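Local coordinates for protein deoxyribose-phosphate aldolase (Toxoplasma gondii, PDB 4EIV) that belongs to the deoxyribose-phosphate aldolase family, enzymes built on an eight-stranded alpha/beta (TIM) barrel, at residues Lys76-Pro79 and Glu80-Gly83; Ile121-Arg124 and Arg125-Asn129. All coordinates share one frame; numbering follows the deposited sequence. Where two conformers were deposited one is given.

Contact 1. Residues Lys76-Pro79 and Glu80-Gly83; sequences KSAP and EVAG
Val81 N donates to Ala78 O over 3.0 Å in a nearly straight bond (168°), and one residue further on Ala82 N reaches Pro79 O at 3.2 Å. The Val81 methyls lie against Ala78: CG1 is 3.9 Å from Ala78 CB, while CG2 comes within 3.1 Å of Ala78 O.

The carboxylate of Glu80 folds back over the chain before it. Its CG sits between the backbone N and the carbonyl carbon (chi1 66°), and the bend at chi2 (-84°) brings OE2 to 3.6 Å from Ala78 CB. OE1 lies 3.2 Å from Ala78 C and also touches Pro79 CD, at 3.5 Å; this is packing, since the proline nitrogen has no hydrogen to offer.

Further out, Val81 rests on Cys48 and Glu80 on Ala52, both of helix 41-52, Arg71 NH1 bonds Val81 O, and Ser77 OG bonds Leu74 O at the end of helix 67-74. Successive i+3 to i bonds, continued by Gly83 N to Glu80 O, define a short 3-10 helix in a helix-to-strand loop of the barrel, leading into strand 85-90.

Contact 2. Residues Ile121-Arg124 and Arg125-Asn129; sequences IDWR and RMNEN
Asp122 meets Arg125 twice. Its carbonyl O accepts from Arg125 N at 3.1 Å, and its carboxylate OD2 takes Arg125 NE at 3.0 Å in a fairly straight salt bridge (166°). OD2 lies in the guanidinium plane, yet the N-H arrives from above the carboxylate plane, the two flat groups standing 82° apart. The arginine chain bends at chi2 (-71°), which lays its CG 3.3 Å from the same OD2. A water donates a hydrogen bond to Asp122 OD2 and accepts one from Arg125 NH1, closing a ring. Arg125 NH2 forms a salt bridge with Glu128 OE2 at 3.0 Å, less certain because it belongs to one of two Glu128 conformers.

Trp123 O receives Met126 N, and Gln163 NE2 is its second donor. The Trp123 indole crosses the Asn127 amide obliquely, with CZ3 4.2 Å from ND2; Asn127 OD1 is also bonded to Gln163. Arg124 runs extended along the indole: its CG lies over one face toward the rim, and CZ2 of the ring sits 3.3 Å above the centre of the guanidinium, which forms a salt bridge with Glu94. Arg124 O takes Asn127 N at 3.0 Å, carrying the turn into helix 124-128.

Held by Asp122 and the water, the Arg125 guanidinium is probably limited in rotation, Glu128 adding to this in the conformer described; the paired charges probably favour an ionised Asp122.

Contacts 1 and 2 lie on opposite sides of the chain's centre, their own centres 40 Å apart and their nearest atoms about 26 Å apart, so neither touches the other. Both belong to connections of the same barrel, but to opposite kinds: 76-83 runs from helix 67-74 into strand 85-90, whereas 121-129 leaves strand 116-120 for helices 124-128 and 130-148. Along the chain, strand 85-90, helix 99-111 and strand 116-120 separate them. Contact 2 thus follows the C-terminal end of its strand, the end where TIM-barrel enzymes carry their active sites, while contact 1 precedes an N-terminal end. Neither contact includes a ligand, and no catalytic role is claimed.

Contact 1. Residues Lys76-Pro79 and Glu80-Gly83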
# COMPACT_ATOMS: atom_id res chain seq x y z
N LYS A 76 -21.59 23.27 -0.56
CA LYS A 76 -23.02 23.43 -0.25
C LYS A 76 -23.92 22.52 -1.10
O LYS A 76 -24.98 22.12 -0.64
CB LYS A 76 -23.47 24.89 -0.43
CG LYS A 76 -22.79 25.89 0.47
CD LYS A 76 -23.23 27.31 0.10
CE LYS A 76 -22.51 28.37 0.91
NZ LYS A 76 -22.90 29.74 0.47
N SER A 77 -23.52 22.23 -2.34
CA SER A 77 -24.30 21.32 -3.20
C SER A 77 -23.66 19.93 -3.29
O SER A 77 -24.36 18.93 -3.46
CB SER A 77 -24.45 21.92 -4.60
OG SER A 77 -23.19 22.16 -5.20
N ALA A 78 -22.34 19.86 -3.14
CA ALA A 78 -21.59 18.61 -3.23
C ALA A 78 -20.74 18.44 -1.96
O ALA A 78 -19.52 18.61 -2.00
CB ALA A 78 -20.70 18.64 -4.46
N PRO A 79 -21.39 18.07 -0.84
CA PRO A 79 -20.67 17.96 0.45
C PRO A 79 -19.47 17.00 0.45
O PRO A 79 -18.55 17.15 1.27
CB PRO A 79 -21.76 17.48 1.43
CG PRO A 79 -22.83 16.96 0.59
CD PRO A 79 -22.80 17.68 -0.70
N GLU A 80 -19.48 16.02 -0.45
CA GLU A 80 -18.41 15.05 -0.56
C GLU A 80 -17.07 15.69 -0.91
O GLU A 80 -16.02 15.10 -0.65
CB GLU A 80 -18.73 13.95 -1.59
CG GLU A 80 -18.84 14.38 -3.06
CD GLU A 80 -20.19 14.94 -3.48
OE1 GLU A 80 -21.04 15.27 -2.60
OE2 GLU A 80 -20.40 15.06 -4.72
N VAL A 81 -17.10 16.89 -1.50
CA VAL A 81 -15.85 17.54 -1.90
C VAL A 81 -14.97 17.93 -0.70
O VAL A 81 -13.76 18.14 -0.86
CB VAL A 81 -16.06 18.74 -2.86
CG1 VAL A 81 -16.83 18.30 -4.11
CG2 VAL A 81 -16.69 19.94 -2.19
N ALA A 82 -15.55 17.99 0.49
CA ALA A 82 -14.77 18.25 1.70
C ALA A 82 -13.75 17.13 1.93
O ALA A 82 -12.72 17.33 2.57
CB ALA A 82 -15.70 18.36 2.91
N GLY A 83 -14.03 15.96 1.36
CA GLY A 83 -13.20 14.76 1.52
C GLY A 83 -12.06 14.55 0.55
O GLY A 83 -11.44 13.48 0.56

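Contact 2. Residues Ile121-Arg124 and Arg125-Asn129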
# COMPACT_ATOMS: atom_id res chain seq x y z
N ILE A 121 8.67 25.76 -11.22
CA ILE A 121 9.93 26.47 -11.27
C ILE A 121 10.07 27.29 -12.56
O ILE A 121 9.37 27.05 -13.55
CB ILE A 121 11.15 25.50 -11.13
CG1 ILE A 121 11.26 24.54 -12.32
CG2 ILE A 121 11.09 24.75 -9.81
CD1 ILE A 121 12.62 23.81 -12.41
N ASP A 122 11.06 28.19 -12.58
CA ASP A 122 11.41 28.94 -13.79
C ASP A 122 12.35 28.01 -14.56
O ASP A 122 13.57 28.17 -14.58
CB ASP A 122 12.07 30.28 -13.43
CG ASP A 122 12.11 31.26 -14.60
OD1 ASP A 122 11.83 30.86 -15.77
OD2 ASP A 122 12.43 32.45 -14.35
N TRP A 123 11.76 27.04 -15.24
CA TRP A 123 12.53 25.98 -15.90
C TRP A 123 13.38 26.52 -17.05
O TRP A 123 14.43 25.98 -17.36
CB TRP A 123 11.59 24.86 -16.39
CG TRP A 123 10.45 25.36 -17.23
CD1 TRP A 123 9.17 25.73 -16.80
CD2 TRP A 123 10.47 25.53 -18.63
NE1 TRP A 123 8.44 26.13 -17.86
CE2 TRP A 123 9.20 26.01 -19.00
CE3 TRP A 123 11.44 25.35 -19.60
CZ2 TRP A 123 8.88 26.30 -20.31
CZ3 TRP A 123 11.12 25.61 -20.92
CH2 TRP A 123 9.85 26.10 -21.26
N ARG A 124 12.94 27.62 -17.65
CA ARG A 124 13.69 28.20 -18.76
C ARG A 124 15.09 28.62 -18.34
O ARG A 124 16.04 28.58 -19.13
CB ARG A 124 12.94 29.40 -19.34
CG ARG A 124 11.72 29.02 -20.14
CD ARG A 124 11.00 30.27 -20.66
NE ARG A 124 9.84 29.92 -21.45
CZ ARG A 124 8.64 29.64 -20.97
NH1 ARG A 124 8.40 29.69 -19.66
NH2 ARG A 124 7.67 29.33 -21.82
N ARG A 125 15.24 29.04 -17.08
CA ARG A 125 16.53 29.52 -16.63
C ARG A 125 17.63 28.48 -16.71
O ARG A 125 18.80 28.81 -16.92
CB ARG A 125 16.40 30.04 -15.21
CG ARG A 125 15.44 31.21 -15.03
CD ARG A 125 15.98 32.49 -15.62
NE ARG A 125 15.04 33.58 -15.44
CZ ARG A 125 15.32 34.85 -15.70
NH1 ARG A 125 14.42 35.81 -15.50
NH2 ARG A 125 16.53 35.17 -16.13
N MET A 126 17.26 27.22 -16.56
CA MET A 126 18.21 26.11 -16.66
C MET A 126 18.84 26.01 -18.06
O MET A 126 19.97 25.51 -18.21
CB MET A 126 17.52 24.79 -16.31
CG MET A 126 16.95 24.73 -14.91
SD MET A 126 18.16 24.87 -13.58
CE MET A 126 18.97 23.30 -13.83
N ASN A 127 18.12 26.46 -19.07
CA ASN A 127 18.63 26.43 -20.43
C ASN A 127 19.67 27.52 -20.69
O ASN A 127 20.54 27.36 -21.55
CB ASN A 127 17.49 26.64 -21.44
CG ASN A 127 16.44 25.54 -21.41
OD1 ASN A 127 16.72 24.39 -21.08
ND2 ASN A 127 15.20 25.91 -21.78
N GLU A 128 19.58 28.65 -19.98
CA GLU A 128 20.52 29.75 -20.22
C GLU A 128 21.79 29.66 -19.35
O GLU A 128 22.89 29.93 -19.84
CB GLU A 128 19.85 31.13 -20.11
CG GLU A 128 19.48 31.60 -18.73
CD GLU A 128 19.04 33.08 -18.70
OE1 GLU A 128 19.21 33.77 -19.73
OE2 GLU A 128 18.55 33.54 -17.64
N ASN A 129 21.64 29.29 -18.08
CA ASN A 129 22.82 29.14 -17.20
C ASN A 129 22.40 28.22 -16.06
O ASN A 129 21.47 28.53 -15.31
CB ASN A 129 23.32 30.50 -16.70
CG ASN A 129 24.57 30.38 -15.83
OD1 ASN A 129 24.51 29.82 -14.72
ND2 ASN A 129 25.71 30.89 -16.32
O HOH W 1 11.65 34.88 -15.22